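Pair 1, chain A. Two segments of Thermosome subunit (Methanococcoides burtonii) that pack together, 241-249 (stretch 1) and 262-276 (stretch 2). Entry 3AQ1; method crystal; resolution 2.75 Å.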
# COMPACT_ATOMS: atom_id res chain seq x y z
N VAL A 241 -24.36 -2.05 21.74
CA VAL A 241 -23.09 -2.72 21.68
C VAL A 241 -22.06 -1.73 22.19
O VAL A 241 -22.04 -0.56 21.77
CB VAL A 241 -22.77 -3.11 20.24
CG1 VAL A 241 -21.33 -3.53 20.11
CG2 VAL A 241 -23.73 -4.19 19.77
N VAL A 242 -21.24 -2.19 23.13
CA VAL A 242 -20.19 -1.35 23.68
C VAL A 242 -18.84 -2.05 23.51
O VAL A 242 -18.67 -3.18 23.96
CB VAL A 242 -20.42 -1.08 25.16
CG1 VAL A 242 -19.33 -0.21 25.71
CG2 VAL A 242 -21.76 -0.43 25.37
N PHE A 243 -17.91 -1.37 22.86
CA PHE A 243 -16.51 -1.80 22.84
C PHE A 243 -15.70 -0.90 23.75
O PHE A 243 -15.66 0.31 23.56
CB PHE A 243 -15.94 -1.75 21.42
CG PHE A 243 -16.51 -2.78 20.50
CD1 PHE A 243 -16.03 -4.08 20.50
CD2 PHE A 243 -17.53 -2.45 19.62
CE1 PHE A 243 -16.56 -5.04 19.65
CE2 PHE A 243 -18.06 -3.40 18.76
CZ PHE A 243 -17.57 -4.70 18.77
N CYS A 244 -15.07 -1.47 24.75
CA CYS A 244 -14.27 -0.67 25.67
C CYS A 244 -12.80 -1.01 25.53
O CYS A 244 -12.41 -2.17 25.48
CB CYS A 244 -14.74 -0.88 27.11
SG CYS A 244 -13.85 0.10 28.31
N GLN A 245 -11.96 0.01 25.44
CA GLN A 245 -10.55 -0.22 25.26
C GLN A 245 -9.96 -0.77 26.55
O GLN A 245 -8.95 -1.47 26.53
CB GLN A 245 -9.85 1.06 24.83
CG GLN A 245 -8.36 0.90 24.63
CD GLN A 245 -7.66 2.21 24.36
OE1 GLN A 245 -8.17 3.06 23.63
NE2 GLN A 245 -6.49 2.39 24.95
N LYS A 246 -10.59 -0.47 27.68
CA LYS A 246 -10.04 -0.88 28.96
C LYS A 246 -10.99 -1.79 29.72
O LYS A 246 -11.82 -2.45 29.11
CB LYS A 246 -9.62 0.33 29.80
CG LYS A 246 -8.26 0.90 29.41
CD LYS A 246 -8.22 2.42 29.48
CE LYS A 246 -6.97 2.98 28.80
NZ LYS A 246 -7.04 4.46 28.59
N GLY A 247 -10.86 -1.82 31.04
CA GLY A 247 -11.69 -2.67 31.86
C GLY A 247 -13.15 -2.24 31.99
O GLY A 247 -13.50 -1.06 31.87
N ILE A 248 -14.01 -3.23 32.20
CA ILE A 248 -15.38 -2.97 32.61
C ILE A 248 -15.62 -3.73 33.91
O ILE A 248 -15.71 -4.96 33.92
CB ILE A 248 -16.39 -3.44 31.57
CG1 ILE A 248 -16.04 -2.89 30.18
CG2 ILE A 248 -17.78 -3.02 32.00
CD1 ILE A 248 -16.96 -3.39 29.05
N ASP A 249 -15.69 -2.99 35.02
CA ASP A 249 -16.00 -3.56 36.32
C ASP A 249 -17.07 -4.65 36.25
O ASP A 249 -17.98 -4.61 35.42
CB ASP A 249 -16.45 -2.45 37.27
CG ASP A 249 -16.85 -2.99 38.63
OD1 ASP A 249 -18.03 -3.36 38.78
OD2 ASP A 249 -15.99 -3.06 39.54
N TYR A 262 -24.50 -6.02 24.41
CA TYR A 262 -23.32 -6.76 23.99
C TYR A 262 -22.08 -5.90 24.26
O TYR A 262 -21.84 -4.90 23.56
CB TYR A 262 -23.43 -7.06 22.49
CG TYR A 262 -22.38 -8.01 21.93
CD1 TYR A 262 -21.03 -7.67 21.90
CD2 TYR A 262 -22.76 -9.23 21.38
CE1 TYR A 262 -20.08 -8.53 21.36
CE2 TYR A 262 -21.83 -10.09 20.85
CZ TYR A 262 -20.50 -9.75 20.84
OH TYR A 262 -19.60 -10.63 20.30
N ALA A 263 -21.29 -6.26 25.28
CA ALA A 263 -20.09 -5.49 25.59
C ALA A 263 -18.82 -6.33 25.54
O ALA A 263 -18.81 -7.49 25.93
CB ALA A 263 -20.21 -4.78 26.95
N VAL A 264 -17.74 -5.75 25.04
CA VAL A 264 -16.46 -6.41 25.11
C VAL A 264 -15.48 -5.50 25.84
O VAL A 264 -15.51 -4.30 25.66
CB VAL A 264 -15.92 -6.82 23.71
CG1 VAL A 264 -17.06 -7.20 22.77
CG2 VAL A 264 -15.17 -5.72 23.11
N ARG A 265 -14.62 -6.08 26.67
CA ARG A 265 -13.62 -5.32 27.41
C ARG A 265 -12.25 -5.48 26.77
O ARG A 265 -12.05 -6.36 25.93
CB ARG A 265 -13.57 -5.79 28.86
CG ARG A 265 -12.88 -7.13 29.04
CD ARG A 265 -13.22 -7.79 30.38
NE ARG A 265 -12.51 -9.06 30.51
CZ ARG A 265 -11.36 -9.19 31.17
NH1 ARG A 265 -10.81 -8.15 31.78
NH2 ARG A 265 -10.77 -10.37 31.23
N ARG A 266 -11.31 -4.63 27.17
CA ARG A 266 -9.91 -4.67 26.74
C ARG A 266 -9.70 -4.87 25.23
O ARG A 266 -9.14 -5.88 24.77
CB ARG A 266 -9.11 -5.69 27.57
CG ARG A 266 -9.24 -5.46 29.07
CD ARG A 266 -8.09 -6.03 29.89
NE ARG A 266 -8.30 -5.75 31.32
CZ ARG A 266 -8.11 -4.56 31.89
NH1 ARG A 266 -7.70 -3.52 31.16
NH2 ARG A 266 -8.34 -4.41 33.19
N VAL A 267 -10.16 -3.90 24.45
CA VAL A 267 -10.13 -3.97 23.00
C VAL A 267 -8.93 -3.20 22.54
O VAL A 267 -8.69 -2.09 23.03
CB VAL A 267 -11.41 -3.38 22.38
CG1 VAL A 267 -11.27 -3.19 20.87
CG2 VAL A 267 -12.55 -4.27 22.66
N LYS A 268 -8.18 -3.79 21.61
CA LYS A 268 -6.97 -3.14 21.11
C LYS A 268 -7.33 -1.78 20.52
O LYS A 268 -8.23 -1.69 19.69
CB LYS A 268 -6.26 -4.01 20.07
CG LYS A 268 -5.77 -5.35 20.60
CD LYS A 268 -4.95 -6.13 19.56
CE LYS A 268 -5.78 -6.45 18.33
NZ LYS A 268 -5.00 -7.22 17.31
N LYS A 269 -6.61 -0.75 20.97
CA LYS A 269 -6.72 0.61 20.43
C LYS A 269 -6.86 0.67 18.90
O LYS A 269 -7.53 1.54 18.36
CB LYS A 269 -5.52 1.46 20.90
CG LYS A 269 -5.81 2.94 21.14
CD LYS A 269 -4.65 3.67 21.85
CE LYS A 269 -5.08 5.06 22.39
NZ LYS A 269 -4.16 5.66 23.41
N SER A 270 -6.22 -0.24 18.18
CA SER A 270 -6.26 -0.17 16.73
C SER A 270 -7.56 -0.74 16.19
O SER A 270 -8.04 -0.35 15.12
CB SER A 270 -5.08 -0.92 16.12
OG SER A 270 -5.21 -2.32 16.34
N ASP A 271 -8.11 -1.71 16.92
CA ASP A 271 -9.42 -2.26 16.64
C ASP A 271 -10.49 -1.19 16.90
O ASP A 271 -11.48 -1.09 16.18
CB ASP A 271 -9.68 -3.50 17.49
CG ASP A 271 -9.27 -4.78 16.79
OD1 ASP A 271 -9.26 -4.79 15.54
OD2 ASP A 271 -8.97 -5.78 17.48
N LEU A 272 -10.27 -0.39 17.94
CA LEU A 272 -11.14 0.72 18.26
C LEU A 272 -11.10 1.77 17.14
O LEU A 272 -12.13 2.34 16.78
CB LEU A 272 -10.76 1.33 19.61
CG LEU A 272 -11.91 1.69 20.57
CD1 LEU A 272 -12.83 0.50 20.85
CD2 LEU A 272 -11.36 2.22 21.88
N LYS A 273 -9.91 2.02 16.59
CA LYS A 273 -9.77 2.95 15.47
C LYS A 273 -10.56 2.45 14.30
O LYS A 273 -11.30 3.21 13.67
CB LYS A 273 -8.30 3.13 15.06
CG LYS A 273 -7.68 4.45 15.51
CD LYS A 273 -6.29 4.65 14.90
CE LYS A 273 -5.63 5.95 15.39
NZ LYS A 273 -4.30 6.22 14.77
N ARG A 274 -10.41 1.17 14.01
CA ARG A 274 -11.13 0.56 12.90
C ARG A 274 -12.66 0.60 13.12
O ARG A 274 -13.41 0.93 12.20
CB ARG A 274 -10.65 -0.87 12.66
CG ARG A 274 -9.22 -1.01 12.21
CD ARG A 274 -9.02 -2.42 11.62
NE ARG A 274 -7.64 -2.89 11.75
CZ ARG A 274 -6.73 -2.83 10.77
NH1 ARG A 274 -7.07 -2.34 9.58
NH2 ARG A 274 -5.49 -3.27 10.99
N LEU A 275 -13.11 0.28 14.33
CA LEU A 275 -14.54 0.37 14.64
C LEU A 275 -15.07 1.77 14.36
O LEU A 275 -16.14 1.94 13.78
CB LEU A 275 -14.83 -0.04 16.09
CG LEU A 275 -14.74 -1.54 16.34
CD1 LEU A 275 -14.44 -1.83 17.80
CD2 LEU A 275 -15.98 -2.26 15.85
N SER A 276 -14.29 2.77 14.76
CA SER A 276 -14.69 4.15 14.55
C SER A 276 -14.92 4.45 13.07
O SER A 276 -15.93 5.06 12.71
CB SER A 276 -13.65 5.10 15.14
OG SER A 276 -14.15 6.42 15.18

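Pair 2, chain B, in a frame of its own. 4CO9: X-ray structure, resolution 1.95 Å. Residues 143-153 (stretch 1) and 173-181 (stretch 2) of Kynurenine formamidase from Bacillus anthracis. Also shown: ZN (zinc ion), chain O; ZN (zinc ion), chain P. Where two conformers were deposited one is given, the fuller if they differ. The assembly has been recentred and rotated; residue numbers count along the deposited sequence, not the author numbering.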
# COMPACT_ATOMS: atom_id res chain seq x y z
N ARG B 143 17.66 -7.51 5.71
CA ARG B 143 16.98 -6.37 6.30
C ARG B 143 15.48 -6.57 6.49
O ARG B 143 14.84 -5.78 7.17
CB ARG B 143 17.19 -5.13 5.44
CG ARG B 143 18.64 -4.78 5.15
CD ARG B 143 18.69 -3.67 4.11
NE ARG B 143 18.45 -2.36 4.72
CZ ARG B 143 18.09 -1.27 4.06
NH1 ARG B 143 17.90 -1.31 2.75
NH2 ARG B 143 17.90 -0.12 4.71
N LEU B 144 14.93 -7.61 5.89
CA LEU B 144 13.51 -7.88 5.99
C LEU B 144 13.26 -9.37 5.96
O LEU B 144 13.82 -10.09 5.14
CB LEU B 144 12.75 -7.20 4.84
CG LEU B 144 11.27 -7.55 4.68
CD1 LEU B 144 10.35 -6.86 5.66
CD2 LEU B 144 10.80 -7.25 3.27
N ILE B 145 12.40 -9.82 6.87
CA ILE B 145 11.94 -11.19 6.93
C ILE B 145 10.43 -11.18 6.78
O ILE B 145 9.72 -10.37 7.40
CB ILE B 145 12.41 -11.89 8.23
CG1 ILE B 145 12.18 -13.40 8.15
CG2 ILE B 145 11.69 -11.36 9.46
CD1 ILE B 145 13.25 -14.12 7.39
N GLY B 146 9.94 -12.08 5.92
CA GLY B 146 8.51 -12.23 5.70
C GLY B 146 8.09 -13.66 5.97
O GLY B 146 8.86 -14.58 5.67
N VAL B 147 6.91 -13.83 6.54
CA VAL B 147 6.35 -15.15 6.81
C VAL B 147 4.91 -15.27 6.30
O VAL B 147 4.18 -14.27 6.25
CB VAL B 147 6.40 -15.50 8.32
CG1 VAL B 147 7.84 -15.63 8.77
CG2 VAL B 147 5.67 -14.47 9.16
N ASP B 148 4.52 -16.49 5.93
CA ASP B 148 3.16 -16.74 5.44
C ASP B 148 2.18 -17.11 6.55
O ASP B 148 1.23 -17.85 6.32
CB ASP B 148 3.17 -17.80 4.33
CG ASP B 148 3.70 -19.14 4.80
OD1 ASP B 148 4.22 -19.23 5.93
OD2 ASP B 148 3.61 -20.11 4.01
N VAL B 149 2.42 -16.57 7.74
CA VAL B 149 1.54 -16.74 8.90
C VAL B 149 1.43 -15.38 9.63
O VAL B 149 2.15 -14.45 9.29
CB VAL B 149 2.08 -17.83 9.86
CG1 VAL B 149 1.82 -19.21 9.28
CG2 VAL B 149 3.56 -17.63 10.12
N PRO B 150 0.50 -15.26 10.59
CA PRO B 150 0.23 -13.92 11.17
C PRO B 150 1.29 -13.36 12.09
O PRO B 150 1.24 -12.18 12.42
CB PRO B 150 -1.05 -14.13 11.97
CG PRO B 150 -1.69 -15.33 11.38
CD PRO B 150 -0.56 -16.22 10.95
N SER B 151 2.22 -14.20 12.54
CA SER B 151 3.21 -13.75 13.49
C SER B 151 4.56 -14.45 13.31
O SER B 151 4.63 -15.56 12.77
CB SER B 151 2.71 -13.98 14.91
OG SER B 151 3.54 -13.30 15.84
N VAL B 152 5.61 -13.77 13.76
CA VAL B 152 6.95 -14.39 13.88
C VAL B 152 7.16 -15.01 15.27
O VAL B 152 8.15 -15.72 15.47
CB VAL B 152 8.08 -13.38 13.58
CG1 VAL B 152 7.99 -12.89 12.15
CG2 VAL B 152 8.07 -12.22 14.57
N ASP B 153 6.26 -14.75 16.21
CA ASP B 153 6.30 -15.35 17.55
C ASP B 153 5.09 -16.25 17.75
O ASP B 153 4.09 -16.14 17.01
CB ASP B 153 6.30 -14.27 18.62
CG ASP B 153 7.66 -13.68 18.85
OD1 ASP B 153 8.57 -14.43 19.25
OD2 ASP B 153 7.83 -12.47 18.64
N ILE B 173 9.78 -6.64 9.51
CA ILE B 173 8.86 -7.77 9.61
C ILE B 173 7.65 -7.61 8.72
O ILE B 173 6.95 -6.59 8.78
CB ILE B 173 8.37 -7.96 11.07
CG1 ILE B 173 9.56 -8.30 11.97
CG2 ILE B 173 7.31 -9.06 11.16
CD1 ILE B 173 9.25 -8.23 13.45
N LEU B 174 7.39 -8.64 7.92
CA LEU B 174 6.26 -8.73 7.02
C LEU B 174 5.52 -10.02 7.33
O LEU B 174 6.13 -11.08 7.36
CB LEU B 174 6.77 -8.70 5.58
CG LEU B 174 5.84 -9.07 4.44
CD1 LEU B 174 4.64 -8.14 4.39
CD2 LEU B 174 6.61 -9.04 3.13
N GLU B 175 4.22 -9.93 7.58
CA GLU B 175 3.41 -11.07 7.99
C GLU B 175 2.24 -11.32 7.04
O GLU B 175 1.80 -10.41 6.32
CB GLU B 175 2.90 -10.86 9.42
CG GLU B 175 4.01 -11.00 10.45
CD GLU B 175 3.71 -10.34 11.79
OE1 GLU B 175 2.83 -9.46 11.84
OE2 GLU B 175 4.39 -10.71 12.79
N ASN B 176 1.78 -12.57 7.01
CA ASN B 176 0.65 -13.00 6.19
C ASN B 176 0.84 -12.86 4.67
O ASN B 176 -0.12 -12.59 3.95
CB ASN B 176 -0.64 -12.29 6.62
CG ASN B 176 -1.24 -12.86 7.89
OD1 ASN B 176 -1.06 -14.04 8.21
ND2 ASN B 176 -1.98 -12.04 8.61
N VAL B 177 2.04 -13.06 4.17
CA VAL B 177 2.20 -13.20 2.72
C VAL B 177 1.60 -14.54 2.28
O VAL B 177 1.44 -15.44 3.09
CB VAL B 177 3.65 -13.05 2.22
CG1 VAL B 177 4.11 -11.60 2.32
CG2 VAL B 177 4.61 -13.98 2.94
N VAL B 178 1.24 -14.62 1.01
CA VAL B 178 0.64 -15.81 0.41
C VAL B 178 1.62 -16.36 -0.60
O VAL B 178 1.91 -15.72 -1.61
CB VAL B 178 -0.65 -15.44 -0.33
CG1 VAL B 178 -1.32 -16.69 -0.89
CG2 VAL B 178 -1.59 -14.69 0.61
N LEU B 179 2.17 -17.54 -0.31
CA LEU B 179 3.28 -18.07 -1.09
C LEU B 179 3.06 -19.46 -1.70
O LEU B 179 3.95 -19.97 -2.34
CB LEU B 179 4.54 -18.10 -0.21
CG LEU B 179 5.05 -16.79 0.37
CD1 LEU B 179 6.26 -17.05 1.25
CD2 LEU B 179 5.38 -15.77 -0.71
N ASP B 180 1.89 -20.06 -1.52
CA ASP B 180 1.71 -21.43 -2.03
C ASP B 180 1.66 -21.50 -3.57
O ASP B 180 1.97 -22.54 -4.14
CB ASP B 180 0.54 -22.14 -1.36
CG ASP B 180 0.94 -22.84 -0.06
OD1 ASP B 180 1.98 -22.48 0.57
OD2 ASP B 180 0.22 -23.78 0.34
N HIS B 181 1.37 -20.38 -4.22
CA HIS B 181 1.30 -20.31 -5.67
C HIS B 181 2.60 -19.82 -6.33
O HIS B 181 2.63 -19.62 -7.52
CB HIS B 181 0.12 -19.44 -6.12
CG HIS B 181 0.23 -18.01 -5.70
ND1 HIS B 181 0.04 -17.60 -4.40
CD2 HIS B 181 0.50 -16.89 -6.42
CE1 HIS B 181 0.21 -16.29 -4.32
NE2 HIS B 181 0.48 -15.83 -5.53
ZN ZN O . 3.87 -9.24 14.21
ZN ZN P . 1.55 -7.69 12.85
O HOH W 1 2.28 -19.90 1.63
O HOH W 2 2.03 -8.51 14.66
O HOH W 3 2.61 -11.10 15.39

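The sharpest difference sits at one matched position: Phe A243 in pair 1 is Gly B146 in pair 2. The phenylalanine ring fills the space beside its partner strand. Its CD1 lies 3.2 Å from Val A264 CG2, and Leu A275 CD1 rests over one ring face, 3.7 Å from the ring centroid, while Leu A272 CD1 approaches Phe A243 CB at 3.9 Å. Both leucines come from the helix that follows the second strand, so the ring ties strand and helix together. Gly B146 offers no side chain, and the matched neighbour, Leu B174, has its CD2 where an ideal CB on the glycine would come within a tight 3.4 Å.

Around this exchange the backbones agree closely, with an RMSD of 0.8 Å over 14 central residues. Two short parallel strands run side by side, and each then turns. The ladder repeats bond for bond: Val A264 N donates to Val A242 O (2.9 Å) as Leu B174 N does to Ile B145 O (2.9 Å), and Cys A244 N donates to Val A264 O (3.0 Å) as Val B147 N does to Leu B174 O (3.0 Å). Beyond the strands, Val A267 N reaches Cys A244 O (3.0 Å), and Val B177 N reaches Val B147 O (3.2 Å). The last shared bond locks one turn to the other: Arg A266 N to Lys A246 O, 3.0 Å, and Asn B176 N to Val B149 O, also 3.0 Å. At this turn Arg A266 and Asn B176 both adopt positive phi, 45° and 62°, and the valines after them nearly coincide, side-chain centres included.

The rule is therefore a fixed backbone with negotiable side chains. Val A242 and Ala A263 meet CB to CB at 4.1 Å; the matched Ile B145 and Ile B173 make a looser contact, CG2 to CG1 at 4.5 Å, and Val B152 CG1 adds a contact to Ile B173 CG2 at 4.0 Å.

Arg A265 and Glu B175 share a backbone site but not a task. The arginine is exposed and its end leads away from the first stretch, whereas the buried glutamate binds both zinc ions, its OE2 2.1 Å from ZN of chain O and its OE1 2.4 Å from ZN of chain P. On the first stretch, at the matched Gln A245 and Asp B148, the glutamine packs its CB against Leu A272 CD2 (3.5 Å), while the aspartate uses water: water 1 donates to Asp B148 OD2 (2.7 Å) and to Asp B180 OD1 (2.8 Å), bridging two like charges.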